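Local coordinates for uncharacterized protein orp (Desulfovibrio gigas, PDB 2WFB), which probably binds or helps assemble a mixed molybdenum-copper sulphide cluster, being captured here in its cluster-free form, at residues G18-R26 with L71-A80. Sequence-based numbering, arbitrary orientation.
Sequences GLVDPRFGR and LLTGYVGPKA. With PO4 (phosphate ion), chain D; PO4 (phosphate ion), chain B; ACT (acetate ion), chain E; PO4 (phosphate ion), chain C.
F24 drops its ring between L71 and A80, a worked example of how one aromatic can tie a loop to a strand and the helix that follows it. L71 CD2 meets F24 CD1 at 3.5 Å, coming in aslant, while the A80 methyl comes in at the other ortho position, CB to F24 CD2 3.8 Å, near the ring plane. With CG anti to the backbone N (chi1 170°), the ring is carried toward L71, V76 and A80. The backbones meet through a single direct hydrogen bond, Y75 N to P22 O, 2.8 Å, the donor tilted 18° from the carbonyl plane; the same oxygen lies at the edge of the Y75 ring. A water extends this link, accepting from F24 N and donating to Y75 O. A phosphate ion (chain B), probably from the crystallisation liquor, accepts from G25 N at O1 (3.0 Å) and from G77 N at O2 (2.7 Å), bridging both segments. K79 N and A80 N bind a second phosphate (chain D) where helix 78-86 starts; this anion-binding surface may mark the cluster site, empty of cluster in this apo structure. D21, just before P22, forms an Asx turn, its OD1 accepting from R23 N, and the T10 hydroxyl (OG1) hydrogen-bonds to D21 O and T73 OG1. The loop 18-26 thus crosses the end of strand 68-72, with F24 lodged between helices 55-66 and 78-86 and V20 resting on strand 6-11.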
loop_
_atom_site.group_PDB
_atom_site.type_symbol
_atom_site.label_atom_id
_atom_site.label_comp_id
_atom_site.label_asym_id
_atom_site.label_seq_id
_atom_site.Cartn_x
_atom_site.Cartn_y
_atom_site.Cartn_z
ATOM N N GLY A 18 -3.886 -8.070 11.211
ATOM C CA GLY A 18 -4.810 -6.927 11.220
ATOM C C GLY A 18 -5.387 -6.725 9.828
ATOM O O GLY A 18 -4.852 -7.238 8.862
ATOM N N LEU A 19 -6.457 -5.944 9.709
ATOM C CA LEU A 19 -7.139 -5.756 8.429
ATOM C C LEU A 19 -6.425 -4.745 7.568
ATOM O O LEU A 19 -5.788 -3.856 8.099
ATOM C CB LEU A 19 -8.574 -5.252 8.648
ATOM C CG LEU A 19 -9.574 -6.200 9.294
ATOM C CD1 LEU A 19 -10.837 -5.406 9.588
ATOM C CD2 LEU A 19 -9.866 -7.378 8.379
ATOM N N VAL A 20 -6.565 -4.855 6.246
ATOM C CA VAL A 20 -6.096 -3.783 5.399
ATOM C C VAL A 20 -6.954 -2.520 5.635
ATOM O O VAL A 20 -8.200 -2.593 5.807
ATOM C CB VAL A 20 -5.893 -4.166 3.847
ATOM C CG1 VAL A 20 -5.886 -5.649 3.579
ATOM C CG2 VAL A 20 -6.787 -3.427 2.912
ATOM N N ASP A 21 -6.273 -1.389 5.730
ATOM C CA ASP A 21 -6.930 -0.090 5.844
ATOM C C ASP A 21 -7.529 0.206 4.472
ATOM O O ASP A 21 -6.789 0.210 3.496
ATOM C CB ASP A 21 -5.871 0.964 6.188
ATOM C CG ASP A 21 -6.463 2.245 6.776
ATOM O OD1 ASP A 21 -7.481 2.754 6.259
ATOM O OD2 ASP A 21 -5.894 2.735 7.772
ATOM N N PRO A 22 -8.855 0.480 4.379
ATOM C CA PRO A 22 -9.433 0.833 3.074
ATOM C C PRO A 22 -8.855 2.116 2.463
ATOM O O PRO A 22 -9.031 2.355 1.281
ATOM C CB PRO A 22 -10.928 1.038 3.363
ATOM C CG PRO A 22 -11.154 0.528 4.705
ATOM C CD PRO A 22 -9.860 0.530 5.451
ATOM N N ARG A 23 -8.165 2.925 3.258
ATOM C CA ARG A 23 -7.694 4.205 2.766
ATOM C C ARG A 23 -6.222 4.141 2.492
ATOM O O ARG A 23 -5.495 3.320 3.071
ATOM C CB ARG A 23 -7.978 5.296 3.783
ATOM C CG ARG A 23 -9.430 5.551 3.911
ATOM C CD ARG A 23 -9.708 6.064 5.266
ATOM N NE ARG A 23 -9.584 7.485 5.211
ATOM C CZ ARG A 23 -9.278 8.268 6.232
ATOM N NH1 ARG A 23 -9.028 7.778 7.441
ATOM N NH2 ARG A 23 -9.219 9.554 6.021
ATOM N N PHE A 24 -5.781 4.994 1.585
ATOM C CA PHE A 24 -4.372 5.020 1.226
ATOM C C PHE A 24 -3.595 6.184 1.851
ATOM O O PHE A 24 -2.767 5.968 2.725
ATOM C CB PHE A 24 -4.150 4.978 -0.286
ATOM C CG PHE A 24 -2.720 5.255 -0.663
ATOM C CD1 PHE A 24 -1.703 4.366 -0.282
ATOM C CD2 PHE A 24 -2.372 6.431 -1.318
ATOM C CE1 PHE A 24 -0.381 4.634 -0.595
ATOM C CE2 PHE A 24 -1.048 6.696 -1.620
ATOM C CZ PHE A 24 -0.046 5.768 -1.253
ATOM N N GLY A 25 -3.856 7.414 1.405
ATOM C CA GLY A 25 -3.086 8.573 1.862
ATOM C C GLY A 25 -3.142 8.794 3.358
ATOM O O GLY A 25 -2.158 9.239 3.965
ATOM N N ARG A 26 -4.284 8.440 3.946
ATOM C CA ARG A 26 -4.547 8.638 5.361
ATOM C C ARG A 26 -4.641 7.312 6.133
ATOM O O ARG A 26 -5.212 7.266 7.241
ATOM C CB ARG A 26 -5.798 9.533 5.552
ATOM C CG ARG A 26 -5.571 10.936 4.917
ATOM C CD ARG A 26 -6.766 11.888 4.924
ATOM N NE ARG A 26 -6.367 13.094 4.202
ATOM C CZ ARG A 26 -5.734 14.141 4.737
ATOM N NH1 ARG A 26 -5.434 14.176 6.025
ATOM N NH2 ARG A 26 -5.397 15.170 3.968
ATOM N N LEU A 71 1.663 -1.867 -4.102
ATOM C CA LEU A 71 0.857 -1.368 -2.996
ATOM C C LEU A 71 -0.527 -2.017 -3.063
ATOM O O LEU A 71 -1.212 -1.942 -4.091
ATOM C CB LEU A 71 0.715 0.151 -3.073
ATOM C CG LEU A 71 -0.361 0.652 -2.099
ATOM C CD1 LEU A 71 0.220 0.801 -0.696
ATOM C CD2 LEU A 71 -1.051 1.877 -2.608
ATOM N N LEU A 72 -0.926 -2.629 -1.967
ATOM C CA LEU A 72 -2.240 -3.232 -1.857
ATOM C C LEU A 72 -3.108 -2.414 -0.888
ATOM O O LEU A 72 -2.676 -2.113 0.220
ATOM C CB LEU A 72 -2.097 -4.646 -1.351
ATOM C CG LEU A 72 -1.824 -5.845 -2.313
ATOM C CD1 LEU A 72 -1.551 -5.570 -3.794
ATOM C CD2 LEU A 72 -0.890 -6.871 -1.679
ATOM N N THR A 73 -4.329 -2.076 -1.304
ATOM C CA THR A 73 -5.182 -1.149 -0.557
ATOM C C THR A 73 -6.671 -1.306 -0.913
ATOM O O THR A 73 -7.056 -2.235 -1.646
ATOM C CB THR A 73 -4.709 0.369 -0.735
ATOM O OG1 THR A 73 -5.428 1.205 0.200
ATOM C CG2 THR A 73 -4.913 0.915 -2.182
ATOM N N GLY A 74 -7.501 -0.411 -0.359
ATOM C CA GLY A 74 -8.896 -0.316 -0.749
ATOM C C GLY A 74 -9.073 0.702 -1.861
ATOM O O GLY A 74 -9.270 0.332 -3.019
ATOM N N TYR A 75 -8.982 1.983 -1.502
ATOM C CA TYR A 75 -9.266 3.102 -2.408
ATOM C C TYR A 75 -8.058 4.022 -2.518
ATOM O O TYR A 75 -7.355 4.267 -1.522
ATOM C CB TYR A 75 -10.471 3.927 -1.880
ATOM C CG TYR A 75 -11.727 3.111 -1.748
ATOM C CD1 TYR A 75 -12.568 2.931 -2.846
ATOM C CD2 TYR A 75 -12.048 2.478 -0.559
ATOM C CE1 TYR A 75 -13.710 2.167 -2.760
ATOM C CE2 TYR A 75 -13.204 1.694 -0.451
ATOM C CZ TYR A 75 -14.029 1.556 -1.565
ATOM O OH TYR A 75 -15.181 0.794 -1.512
ATOM N N VAL A 76 -7.860 4.561 -3.712
ATOM C CA VAL A 76 -6.818 5.553 -3.979
ATOM C C VAL A 76 -7.337 6.575 -5.000
ATOM O O VAL A 76 -7.913 6.198 -6.022
ATOM C CB VAL A 76 -5.441 4.875 -4.399
ATOM C CG1 VAL A 76 -5.629 3.792 -5.369
ATOM C CG2 VAL A 76 -4.407 5.888 -4.939
ATOM N N GLY A 77 -7.137 7.854 -4.703
ATOM C CA GLY A 77 -7.617 8.957 -5.538
ATOM C C GLY A 77 -6.640 9.272 -6.666
ATOM O O GLY A 77 -5.584 8.636 -6.759
ATOM N N PRO A 78 -6.987 10.242 -7.534
ATOM C CA PRO A 78 -6.221 10.506 -8.775
ATOM C C PRO A 78 -4.765 10.942 -8.587
ATOM O O PRO A 78 -3.878 10.442 -9.270
ATOM C CB PRO A 78 -7.017 11.623 -9.447
ATOM C CG PRO A 78 -8.412 11.443 -8.918
ATOM C CD PRO A 78 -8.201 11.081 -7.469
ATOM N N LYS A 79 -4.518 11.878 -7.685
ATOM C CA LYS A 79 -3.169 12.386 -7.530
ATOM C C LYS A 79 -2.264 11.348 -6.857
ATOM O O LYS A 79 -1.085 11.200 -7.229
ATOM C CB LYS A 79 -3.185 13.728 -6.808
ATOM C CG LYS A 79 -3.856 14.832 -7.660
ATOM C CD LYS A 79 -3.637 16.220 -7.073
ATOM C CE LYS A 79 -4.106 17.312 -8.060
ATOM N NZ LYS A 79 -3.884 18.709 -7.537
ATOM N N ALA A 80 -2.814 10.627 -5.879
ATOM C CA ALA A 80 -2.083 9.553 -5.231
ATOM C C ALA A 80 -1.737 8.472 -6.240
ATOM O O ALA A 80 -0.600 7.995 -6.262
ATOM C CB ALA A 80 -2.855 8.988 -4.090
HETATM P P PO4 D . -6.171 12.357 -4.251
HETATM O O1 PO4 D . -5.239 11.184 -4.206
HETATM O O2 PO4 D . -6.208 12.862 -5.669
HETATM O O3 PO4 D . -7.544 11.960 -3.747
HETATM O O4 PO4 D . -5.658 13.457 -3.365
HETATM P P PO4 B . -5.991 9.439 -1.189
HETATM O O1 PO4 B . -6.070 8.148 -0.484
HETATM O O2 PO4 B . -6.037 9.165 -2.654
HETATM O O3 PO4 B . -7.125 10.309 -0.782
HETATM O O4 PO4 B . -4.686 10.112 -0.837
HETATM C C ACT E . -6.944 11.603 8.573
HETATM O O ACT E . -6.064 12.462 8.468
HETATM O OXT ACT E . -6.892 10.693 9.439
HETATM C CH3 ACT E . -8.019 11.670 7.596
HETATM P P PO4 C . -5.556 13.648 0.142
HETATM O O1 PO4 C . -4.475 12.941 -0.637
HETATM O O2 PO4 C . -6.426 14.362 -0.852
HETATM O O3 PO4 C . -6.305 12.633 0.992
HETATM O O4 PO4 C . -4.956 14.639 1.099
HETATM O O HOH W 1 -7.865 6.430 -0.019
#